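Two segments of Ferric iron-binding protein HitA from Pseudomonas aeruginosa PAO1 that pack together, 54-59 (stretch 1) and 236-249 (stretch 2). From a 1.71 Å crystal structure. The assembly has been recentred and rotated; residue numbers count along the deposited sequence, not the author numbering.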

# COMPACT_ATOMS: atom_id res chain seq x y z
N ALA A 54 -18.57 -5.19 -11.04
CA ALA A 54 -17.17 -5.49 -10.77
C ALA A 54 -16.90 -6.98 -10.85
O ALA A 54 -17.63 -7.79 -10.27
CB ALA A 54 -16.77 -4.96 -9.38
N ASP A 55 -15.85 -7.35 -11.57
CA ASP A 55 -15.39 -8.73 -11.61
C ASP A 55 -14.17 -8.96 -10.74
O ASP A 55 -14.06 -10.01 -10.10
CB ASP A 55 -15.08 -9.13 -13.05
CG ASP A 55 -16.31 -9.10 -13.93
OD1 ASP A 55 -17.26 -9.87 -13.63
OD2 ASP A 55 -16.34 -8.30 -14.89
N VAL A 56 -13.25 -7.99 -10.71
CA VAL A 56 -12.00 -8.06 -9.97
C VAL A 56 -11.81 -6.72 -9.27
O VAL A 56 -12.10 -5.66 -9.85
CB VAL A 56 -10.80 -8.36 -10.91
CG1 VAL A 56 -9.47 -8.26 -10.16
CG2 VAL A 56 -10.95 -9.74 -11.54
N LEU A 57 -11.37 -6.77 -8.02
CA LEU A 57 -11.00 -5.58 -7.26
C LEU A 57 -9.51 -5.60 -7.00
O LEU A 57 -8.96 -6.63 -6.60
CB LEU A 57 -11.76 -5.51 -5.94
CG LEU A 57 -11.36 -4.40 -4.96
CD1 LEU A 57 -11.68 -3.02 -5.50
CD2 LEU A 57 -12.01 -4.63 -3.61
N TYR A 58 -8.85 -4.46 -7.22
CA TYR A 58 -7.41 -4.33 -7.05
C TYR A 58 -7.19 -3.12 -6.16
O TYR A 58 -7.63 -2.02 -6.52
CB TYR A 58 -6.75 -4.14 -8.42
CG TYR A 58 -5.23 -4.10 -8.48
CD1 TYR A 58 -4.43 -4.56 -7.44
CD2 TYR A 58 -4.61 -3.61 -9.62
CE1 TYR A 58 -3.03 -4.52 -7.55
CE2 TYR A 58 -3.23 -3.57 -9.73
CZ TYR A 58 -2.45 -4.01 -8.71
OH TYR A 58 -1.09 -3.95 -8.87
N THR A 59 -6.60 -3.32 -4.98
CA THR A 59 -6.46 -2.24 -4.01
C THR A 59 -5.00 -1.97 -3.67
O THR A 59 -4.15 -2.86 -3.71
CB THR A 59 -7.22 -2.54 -2.71
OG1 THR A 59 -6.70 -3.72 -2.11
CG2 THR A 59 -8.72 -2.68 -2.98
N LYS A 236 -20.28 -12.38 -12.98
CA LYS A 236 -20.87 -13.31 -13.93
C LYS A 236 -19.84 -13.88 -14.89
O LYS A 236 -20.20 -14.64 -15.80
CB LYS A 236 -22.00 -12.61 -14.70
CG LYS A 236 -23.27 -12.39 -13.85
CD LYS A 236 -23.53 -13.55 -12.88
CE LYS A 236 -24.77 -13.32 -12.02
NZ LYS A 236 -24.46 -12.70 -10.68
N HIS A 237 -18.56 -13.56 -14.69
CA HIS A 237 -17.46 -14.13 -15.47
C HIS A 237 -16.46 -14.80 -14.53
O HIS A 237 -15.28 -14.44 -14.50
CB HIS A 237 -16.79 -13.05 -16.30
CG HIS A 237 -17.75 -12.21 -17.09
ND1 HIS A 237 -18.51 -12.73 -18.12
CD2 HIS A 237 -18.08 -10.91 -16.99
CE1 HIS A 237 -19.26 -11.77 -18.63
NE2 HIS A 237 -19.02 -10.66 -17.96
N PRO A 238 -16.91 -15.78 -13.73
CA PRO A 238 -16.01 -16.32 -12.69
C PRO A 238 -14.73 -16.93 -13.24
O PRO A 238 -13.65 -16.67 -12.69
CB PRO A 238 -16.88 -17.36 -11.97
CG PRO A 238 -17.94 -17.74 -12.96
CD PRO A 238 -18.21 -16.48 -13.74
N ARG A 239 -14.81 -17.72 -14.32
CA ARG A 239 -13.59 -18.32 -14.86
C ARG A 239 -12.60 -17.26 -15.32
O ARG A 239 -11.40 -17.35 -15.03
CB ARG A 239 -13.93 -19.27 -16.02
CG ARG A 239 -12.72 -19.97 -16.61
CD ARG A 239 -13.14 -20.81 -17.82
NE ARG A 239 -12.00 -21.50 -18.43
CZ ARG A 239 -11.37 -21.08 -19.52
NH1 ARG A 239 -11.74 -19.97 -20.13
NH2 ARG A 239 -10.35 -21.78 -20.00
N GLU A 240 -13.10 -16.24 -16.01
CA GLU A 240 -12.23 -15.21 -16.56
C GLU A 240 -11.65 -14.32 -15.47
O GLU A 240 -10.48 -13.91 -15.54
CB GLU A 240 -13.03 -14.37 -17.56
CG GLU A 240 -13.61 -15.19 -18.73
CD GLU A 240 -15.03 -15.73 -18.50
OE1 GLU A 240 -15.40 -16.07 -17.35
OE2 GLU A 240 -15.78 -15.83 -19.50
N ALA A 241 -12.45 -14.03 -14.44
CA ALA A 241 -11.94 -13.24 -13.32
C ALA A 241 -10.84 -13.98 -12.58
O ALA A 241 -9.82 -13.38 -12.21
CB ALA A 241 -13.10 -12.90 -12.38
N GLN A 242 -11.03 -15.28 -12.33
CA GLN A 242 -9.97 -16.07 -11.71
C GLN A 242 -8.72 -16.07 -12.58
O GLN A 242 -7.60 -15.99 -12.07
CB GLN A 242 -10.44 -17.50 -11.45
CG GLN A 242 -11.59 -17.61 -10.46
CD GLN A 242 -11.13 -17.67 -9.01
OE1 GLN A 242 -9.95 -17.86 -8.71
NE2 GLN A 242 -12.08 -17.52 -8.10
N GLN A 243 -8.90 -16.16 -13.89
CA GLN A 243 -7.76 -16.10 -14.80
C GLN A 243 -7.02 -14.78 -14.66
O GLN A 243 -5.78 -14.74 -14.71
CB GLN A 243 -8.26 -16.28 -16.23
CG GLN A 243 -7.21 -16.40 -17.28
CD GLN A 243 -7.82 -16.76 -18.62
OE1 GLN A 243 -8.95 -17.25 -18.68
NE2 GLN A 243 -7.09 -16.49 -19.70
N PHE A 244 -7.76 -13.68 -14.52
CA PHE A 244 -7.14 -12.37 -14.41
C PHE A 244 -6.27 -12.27 -13.15
O PHE A 244 -5.13 -11.80 -13.21
CB PHE A 244 -8.20 -11.27 -14.41
CG PHE A 244 -7.63 -9.90 -14.41
CD1 PHE A 244 -7.31 -9.26 -13.21
CD2 PHE A 244 -7.36 -9.25 -15.61
CE1 PHE A 244 -6.75 -7.98 -13.22
CE2 PHE A 244 -6.81 -7.98 -15.62
CZ PHE A 244 -6.51 -7.34 -14.42
N VAL A 245 -6.81 -12.68 -12.00
CA VAL A 245 -6.03 -12.56 -10.76
C VAL A 245 -4.81 -13.47 -10.82
O VAL A 245 -3.71 -13.09 -10.40
CB VAL A 245 -6.91 -12.85 -9.52
CG1 VAL A 245 -6.04 -12.88 -8.28
CG2 VAL A 245 -7.95 -11.76 -9.36
N ALA A 246 -4.97 -14.67 -11.38
CA ALA A 246 -3.82 -15.55 -11.58
C ALA A 246 -2.77 -14.88 -12.47
O ALA A 246 -1.56 -15.01 -12.22
CB ALA A 246 -4.28 -16.88 -12.17
N PHE A 247 -3.20 -14.16 -13.51
CA PHE A 247 -2.25 -13.52 -14.40
C PHE A 247 -1.52 -12.38 -13.69
O PHE A 247 -0.35 -12.10 -14.01
CB PHE A 247 -2.96 -13.04 -15.66
CG PHE A 247 -2.08 -12.31 -16.62
CD1 PHE A 247 -1.24 -13.00 -17.48
CD2 PHE A 247 -2.08 -10.92 -16.66
CE1 PHE A 247 -0.42 -12.33 -18.35
CE2 PHE A 247 -1.27 -10.24 -17.54
CZ PHE A 247 -0.44 -10.95 -18.39
N MET A 248 -2.15 -11.74 -12.71
CA MET A 248 -1.47 -10.69 -11.96
C MET A 248 -0.25 -11.23 -11.24
O MET A 248 0.69 -10.47 -10.95
CB MET A 248 -2.43 -10.04 -10.96
CG MET A 248 -3.65 -9.41 -11.61
SD MET A 248 -4.70 -8.69 -10.32
CE MET A 248 -3.75 -7.20 -9.98
N LEU A 249 -0.25 -12.52 -10.91
CA LEU A 249 0.84 -13.18 -10.19
C LEU A 249 1.68 -14.07 -11.10
O LEU A 249 2.54 -14.80 -10.60
CB LEU A 249 0.29 -14.00 -9.03
CG LEU A 249 -0.14 -13.09 -7.89
CD1 LEU A 249 -1.14 -13.82 -7.02
CD2 LEU A 249 1.08 -12.64 -7.08
O HOH W 1 -20.04 -9.56 -13.39

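The contact is a helix laid along a strand, with the two running the same general way: the N-to-C directions of helix 238-248 and strand 56-59 differ by 26°, and their axes come within 9.5 Å. That spacing leaves room for one layer of side chains between the two backbones. No direct hydrogen bond crosses it, so apart from a polar cluster around Asp 55, with one bridging water, the pairing rests on shape and apolar contact, burying 355 Å² over both sides.

Stretch 2 opens with the polar end of the interface. The backbone N of Lys 236 lies 4.0 Å from OD1 of Asp 55, too far for a direct bond, and a water fills the gap. It donates to Asp 55 OD1 at 2.8 Å and accepts from Lys 236 N at 2.9 Å, so a buried carboxylate is joined to a backbone amide through a single solvent molecule. The Lys 236 side chain takes no part in this link; its end leads away.

His 237 occupies the N-cap position. Its carbonyl O accepts from Ala 241 N at 2.9 Å, starting the run of backbone bonds that holds the helix together, while its ring offers an edge to Asp 55: OD1 lies near the ring plane, 3.6 Å from His 237 CD2. An acidic oxygen beside the polarized C-H edge of an imidazole is a sensible electrostatic neighbour, though it is not a hydrogen bond. Pro 238, whose CA-to-CB bond points away, makes no contact with the strand, and neither do Arg 239 and Glu 240.

Ala 241 is where the backbones draw nearest, its CA 5.9 Å from the CA of Asp 55. The small methyl suits this close approach: Ala 241 CB sits 3.8 Å from the backbone O of Asp 55 and also packs against Val 56, with 3.9 Å between Ala 241 CB and Val 56 CG2. One turn later, Phe 244 and Val 245 both point toward the strand and meet the same valine. Val 56 CG1 lies 3.9 Å from Phe 244 CD1 and 3.9 Å from Val 245 CG2, so one branched side chain packs against Ala 241 and against the next turn of the helix.

Met 248 completes the pattern. With chi1 m, chi2 t and chi3 p, its side chain sets CE over the face of the Tyr 58 ring, 3.4 Å from the centroid and 2° off the normal; the nearest ring atom, Tyr 58 CZ, is 3.7 Å from Met 248 CE. This is a CH-pi contact, in which the slightly positive methyl hydrogens of a thioether meet the electron-rich ring face.

The rules are those of periodicity. The helix presents Ala 241, Phe 244, Val 245 and Met 248, the familiar three-and-four spacing, while the strand alternates: Val 56 and Tyr 58 point toward the helix and Leu 57 points away. A small residue marks the tight point, larger apolar groups follow, and the polar contacts are kept at the helix's N-terminal end.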